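Side-chain contacts in hypothetical membrane spanning protein (Thermus thermophilus, PDB 2VPZ), which is probably the membrane-embedded, quinone-binding subunit of a polysulfide reductase complex, handling electrons exchanged between the quinone pool and the catalytic subunits: residues C[82-85]-C[89-92]; C[164-169]-C[226-231]. All blocks are in the same frame, centred on the assembly; numbering follows the deposited sequence.

Contact 1: residues C[82-85]-C[89-92]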
loop_
_atom_site.group_PDB
_atom_site.type_symbol
_atom_site.label_atom_id
_atom_site.label_comp_id
_atom_site.label_asym_id
_atom_site.label_seq_id
_atom_site.Cartn_x
_atom_site.Cartn_y
_atom_site.Cartn_z
ATOM N N SER C 82 -43.428 -7.677 -2.805
ATOM C CA SER C 82 -42.260 -7.473 -3.648
ATOM C C SER C 82 -41.560 -8.798 -3.987
ATOM O O SER C 82 -41.889 -9.863 -3.453
ATOM C CB SER C 82 -41.287 -6.463 -3.008
ATOM O OG SER C 82 -40.599 -7.021 -1.910
ATOM N N PHE C 83 -40.576 -8.703 -4.880
ATOM C CA PHE C 83 -39.820 -9.851 -5.365
ATOM C C PHE C 83 -38.300 -9.703 -5.065
ATOM O O PHE C 83 -37.622 -8.934 -5.747
ATOM C CB PHE C 83 -40.095 -9.951 -6.876
ATOM C CG PHE C 83 -39.501 -11.154 -7.538
ATOM C CD1 PHE C 83 -39.877 -12.436 -7.147
ATOM C CD2 PHE C 83 -38.564 -11.008 -8.561
ATOM C CE1 PHE C 83 -39.324 -13.570 -7.764
ATOM C CE2 PHE C 83 -37.997 -12.133 -9.192
ATOM C CZ PHE C 83 -38.379 -13.416 -8.791
ATOM N N HIS C 84 -37.784 -10.410 -4.055
ATOM C CA HIS C 84 -36.364 -10.371 -3.717
ATOM C C HIS C 84 -35.760 -11.773 -3.650
ATOM O O HIS C 84 -35.464 -12.299 -2.567
ATOM C CB HIS C 84 -36.183 -9.488 -2.446
ATOM C CG HIS C 84 -36.614 -8.083 -2.593
ATOM N ND1 HIS C 84 -35.925 -7.191 -3.349
ATOM C CD2 HIS C 84 -37.730 -7.461 -2.209
ATOM C CE1 HIS C 84 -36.597 -6.074 -3.448
ATOM N NE2 HIS C 84 -37.709 -6.210 -2.756
ATOM N N PRO C 85 -35.558 -12.396 -4.852
ATOM C CA PRO C 85 -34.987 -13.740 -5.015
ATOM C C PRO C 85 -33.568 -13.995 -4.456
ATOM O O PRO C 85 -33.207 -15.143 -4.196
ATOM C CB PRO C 85 -35.077 -14.011 -6.521
ATOM C CG PRO C 85 -34.983 -12.637 -7.144
ATOM C CD PRO C 85 -35.706 -11.724 -6.150
ATOM N N ILE C 89 -34.112 -14.513 3.704
ATOM C CA ILE C 89 -35.268 -14.200 4.549
ATOM C C ILE C 89 -36.537 -14.007 3.709
ATOM O O ILE C 89 -37.644 -14.258 4.176
ATOM C CB ILE C 89 -35.044 -12.940 5.466
ATOM C CG1 ILE C 89 -33.846 -13.155 6.392
ATOM C CG2 ILE C 89 -36.329 -12.653 6.311
ATOM C CD1 ILE C 89 -34.170 -13.920 7.694
ATOM N N TRP C 90 -36.375 -13.559 2.469
ATOM C CA TRP C 90 -37.523 -13.401 1.586
ATOM C C TRP C 90 -38.012 -14.831 1.206
ATOM O O TRP C 90 -39.218 -15.125 1.282
ATOM C CB TRP C 90 -37.149 -12.578 0.355
ATOM C CG TRP C 90 -38.285 -12.353 -0.574
ATOM C CD1 TRP C 90 -39.200 -11.320 -0.563
ATOM C CD2 TRP C 90 -38.657 -13.195 -1.674
ATOM N NE1 TRP C 90 -40.106 -11.481 -1.591
ATOM C CE2 TRP C 90 -39.800 -12.619 -2.284
ATOM C CE3 TRP C 90 -38.139 -14.394 -2.201
ATOM C CZ2 TRP C 90 -40.429 -13.199 -3.413
ATOM C CZ3 TRP C 90 -38.760 -14.981 -3.326
ATOM C CH2 TRP C 90 -39.896 -14.378 -3.915
ATOM N N TRP C 91 -37.089 -15.715 0.821
ATOM C CA TRP C 91 -37.440 -17.106 0.507
ATOM C C TRP C 91 -38.178 -17.713 1.720
ATOM O O TRP C 91 -39.272 -18.242 1.569
ATOM C CB TRP C 91 -36.224 -17.977 0.139
ATOM C CG TRP C 91 -35.792 -17.772 -1.293
ATOM C CD1 TRP C 91 -34.864 -16.875 -1.748
ATOM C CD2 TRP C 91 -36.360 -18.386 -2.489
ATOM N NE1 TRP C 91 -34.820 -16.887 -3.122
ATOM C CE2 TRP C 91 -35.721 -17.795 -3.608
ATOM C CE3 TRP C 91 -37.349 -19.370 -2.717
ATOM C CZ2 TRP C 91 -36.027 -18.157 -4.949
ATOM C CZ3 TRP C 91 -37.662 -19.737 -4.061
ATOM C CH2 TRP C 91 -36.993 -19.120 -5.153
ATOM N N GLY C 92 -37.594 -17.582 2.911
ATOM C CA GLY C 92 -38.220 -18.100 4.111
ATOM C C GLY C 92 -39.644 -17.647 4.418
ATOM O O GLY C 92 -40.464 -18.426 4.927
#
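Phe83, His84 and Trp90 form an aromatic cluster where the loop before helix 88-107 runs past the first turn of that helix. Trp90 is the buried centre. Its CG stands anti to the backbone N (chi1 -179°), and this carries the indole out from the helix to the loop backbone. The chain of 83-85 runs across one indole face. His84 N lies 3.4 Å above that plane, offset toward the rim. His84 CB makes a CH-pi contact over the five-membered ring, 4.2 Å from its centroid. The imidazole directs its edge to the same indole in an offset edge-to-face pair, with the planes almost perpendicular. Phe83 approaches the far end of the indole obliquely, its CD1 3.8 Å from Trp90 CH2.

Two indole N-H groups tie the loop backbone to the helix. Trp90 NE1 gives a bent hydrogen bond to Ser82 O (3.0 Å, 142° at the hydrogen). The donor stands above the carbonyl plane, and the oxygen is a little out of the indole plane. Trp91 NE1 donates to Pro85 O in a shorter, straighter bond (2.6 Å, 163°). Here the oxygen lies in the indole plane, at the ring edge. The two bonds hold both ends of 82-85 and fix how each indole is turned.

Ser82 OG is hydrogen-bonded to Trp78 O. Another protein chain of the assembly packs on Ser82, His84, Ile89 and Trp90. Trp91 touches Val126 of helix 117-136, and Ile89 touches Tyr130 of the same helix, a quinone-binding residue; the Trp91 side chain is about 5 Å from that of Tyr130.

Contact 2: residues C[164-169]-C[226-231]; sequences AALLKS and LAPWAG
Ala165 and Leu166 pack against Pro228 and Trp229 in an apolar contact between two helix ends. The C-terminal end of helix 148-166, closed by a Schellman motif, meets the first turn of helix 227-245. Both helices are predicted to span the membrane. Lys168, with positive phi, is the C-prime residue of the motif. Ser169 N bonds to Ala164 O at 3.1 Å, and the companion bond from Lys168 N to Ala165 O is weak. Ala165 and Leu166, just before this turn, face the other helix.

Leu166 does most of the work. Its CG lies anti to the carbonyl carbon (chi1 -72°) and the chain continues extended (chi2 176°), which sends both methyls to the other helix. CD2 presses on Pro228 CB at 3.5 Å and also lies 3.5 Å from Trp229 NE1, over the indole face. With an alanine here in place of the leucine, both methyls go, which would probably open a gap beside Pro228 and leave one face of the Trp229 indole without its apolar cover.

Pro228 is buried. As a first-turn residue it needs no backbone N-H for the helix, and its ring serves as an apolar surface. Its CG meets Ala165 CB at 3.8 Å, next to the Leu166 contact. Trp229 sits on the surface, where it may face lipid. The Leu166 and Trp229 side chains cross at about a right angle. The CD1 methyl of Leu166 makes a CH-pi contact over the six-membered ring, 3.8 Å from its centroid and 15° off the ring normal.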
loop_
_atom_site.group_PDB
_atom_site.type_symbol
_atom_site.label_atom_id
_atom_site.label_comp_id
_atom_site.label_asym_id
_atom_site.label_seq_id
_atom_site.Cartn_x
_atom_site.Cartn_y
_atom_site.Cartn_z
ATOM N N ALA C 164 -41.612 -36.646 16.609
ATOM C CA ALA C 164 -42.431 -37.748 16.083
ATOM C C ALA C 164 -42.272 -39.017 16.933
ATOM O O ALA C 164 -43.253 -39.728 17.179
ATOM C CB ALA C 164 -42.046 -38.054 14.597
ATOM N N ALA C 165 -41.046 -39.298 17.383
ATOM C CA ALA C 165 -40.743 -40.471 18.221
ATOM C C ALA C 165 -41.222 -40.345 19.683
ATOM O O ALA C 165 -41.442 -41.355 20.359
ATOM C CB ALA C 165 -39.231 -40.793 18.191
ATOM N N LEU C 166 -41.369 -39.116 20.186
ATOM C CA LEU C 166 -41.865 -38.895 21.549
ATOM C C LEU C 166 -43.417 -39.138 21.508
ATOM O O LEU C 166 -43.995 -39.705 22.449
ATOM C CB LEU C 166 -41.470 -37.488 22.082
ATOM C CG LEU C 166 -39.968 -37.284 22.443
ATOM C CD1 LEU C 166 -39.678 -35.823 22.855
ATOM C CD2 LEU C 166 -39.565 -38.251 23.569
ATOM N N LEU C 167 -44.038 -38.752 20.389
ATOM C CA LEU C 167 -45.467 -38.943 20.109
ATOM C C LEU C 167 -45.728 -40.447 19.716
ATOM O O LEU C 167 -46.816 -40.824 19.265
ATOM C CB LEU C 167 -45.954 -37.969 18.999
ATOM C CG LEU C 167 -45.662 -36.462 19.208
ATOM C CD1 LEU C 167 -46.383 -35.603 18.152
ATOM C CD2 LEU C 167 -46.088 -36.023 20.621
ATOM N N LYS C 168 -44.700 -41.281 19.908
ATOM C CA LYS C 168 -44.719 -42.730 19.643
ATOM C C LYS C 168 -44.977 -43.262 18.209
ATOM O O LYS C 168 -45.420 -44.403 18.037
ATOM C CB LYS C 168 -45.636 -43.444 20.671
ATOM C CG LYS C 168 -45.177 -43.400 22.164
ATOM C CD LYS C 168 -43.849 -44.141 22.455
ATOM C CE LYS C 168 -43.314 -43.813 23.863
ATOM N NZ LYS C 168 -41.823 -43.924 23.980
ATOM N N SER C 169 -44.731 -42.443 17.181
ATOM C CA SER C 169 -44.885 -42.914 15.794
ATOM C C SER C 169 -43.725 -43.941 15.615
ATOM O O SER C 169 -42.551 -43.609 15.863
ATOM C CB SER C 169 -44.795 -41.748 14.775
ATOM O OG SER C 169 -45.834 -40.811 14.965
ATOM N N LEU C 226 -34.499 -42.329 26.060
ATOM C CA LEU C 226 -33.586 -41.160 26.324
ATOM C C LEU C 226 -33.236 -40.621 24.932
ATOM O O LEU C 226 -33.011 -39.420 24.727
ATOM C CB LEU C 226 -32.220 -41.487 26.986
ATOM C CG LEU C 226 -31.932 -42.214 28.299
ATOM C CD1 LEU C 226 -30.413 -42.470 28.460
ATOM C CD2 LEU C 226 -32.501 -41.424 29.508
ATOM N N ALA C 227 -33.139 -41.555 23.985
ATOM C CA ALA C 227 -32.787 -41.288 22.588
ATOM C C ALA C 227 -33.456 -40.022 21.943
ATOM O O ALA C 227 -32.723 -39.292 21.267
ATOM C CB ALA C 227 -32.953 -42.561 21.733
ATOM N N PRO C 228 -34.817 -39.811 22.035
ATOM C CA PRO C 228 -35.348 -38.571 21.434
ATOM C C PRO C 228 -35.018 -37.256 22.206
ATOM O O PRO C 228 -34.908 -36.172 21.609
ATOM C CB PRO C 228 -36.861 -38.775 21.389
ATOM C CG PRO C 228 -37.031 -40.229 21.229
ATOM C CD PRO C 228 -35.874 -40.833 22.100
ATOM N N TRP C 229 -34.929 -37.326 23.533
ATOM C CA TRP C 229 -34.613 -36.125 24.315
ATOM C C TRP C 229 -33.201 -35.668 23.987
ATOM O O TRP C 229 -32.982 -34.515 23.608
ATOM C CB TRP C 229 -34.808 -36.344 25.826
ATOM C CG TRP C 229 -36.273 -36.379 26.196
ATOM C CD1 TRP C 229 -37.019 -37.483 26.546
ATOM C CD2 TRP C 229 -37.207 -35.278 26.143
ATOM N NE1 TRP C 229 -38.339 -37.128 26.699
ATOM C CE2 TRP C 229 -38.485 -35.789 26.460
ATOM C CE3 TRP C 229 -37.084 -33.908 25.846
ATOM C CZ2 TRP C 229 -39.647 -34.969 26.501
ATOM C CZ3 TRP C 229 -38.240 -33.082 25.883
ATOM C CH2 TRP C 229 -39.501 -33.629 26.209
ATOM N N ALA C 230 -32.255 -36.588 24.104
ATOM C CA ALA C 230 -30.849 -36.339 23.810
ATOM C C ALA C 230 -30.623 -35.782 22.382
ATOM O O ALA C 230 -29.845 -34.840 22.203
ATOM C CB ALA C 230 -30.004 -37.639 24.027
ATOM N N GLY C 231 -31.307 -36.352 21.389
ATOM C CA GLY C 231 -31.228 -35.910 20.005
ATOM C C GLY C 231 -31.815 -34.528 19.768
ATOM O O GLY C 231 -31.282 -33.735 18.972
#

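In the fold
Contacts 1 and 2 lie on opposite sides of the chain's centre, their centres 34 Å apart, and share no helix. Contact 1 is a surface contact in which Trp90 is the one buried residue that touches. It is local, joining a loop to the helix just after it. Contact 2 is partly buried and joins two helices far apart in sequence. Their chemistry differs accordingly. In 82-85 and 89-92, indole N-H groups satisfy loop carbonyls, and rings gather beside another protein chain and near a quinone-binding residue. In 164-169 and 226-231 no hydrogen bond crosses. Methyls, a proline ring and an indole face do the packing, away from the quinone-binding residues and untouched by other protein chains.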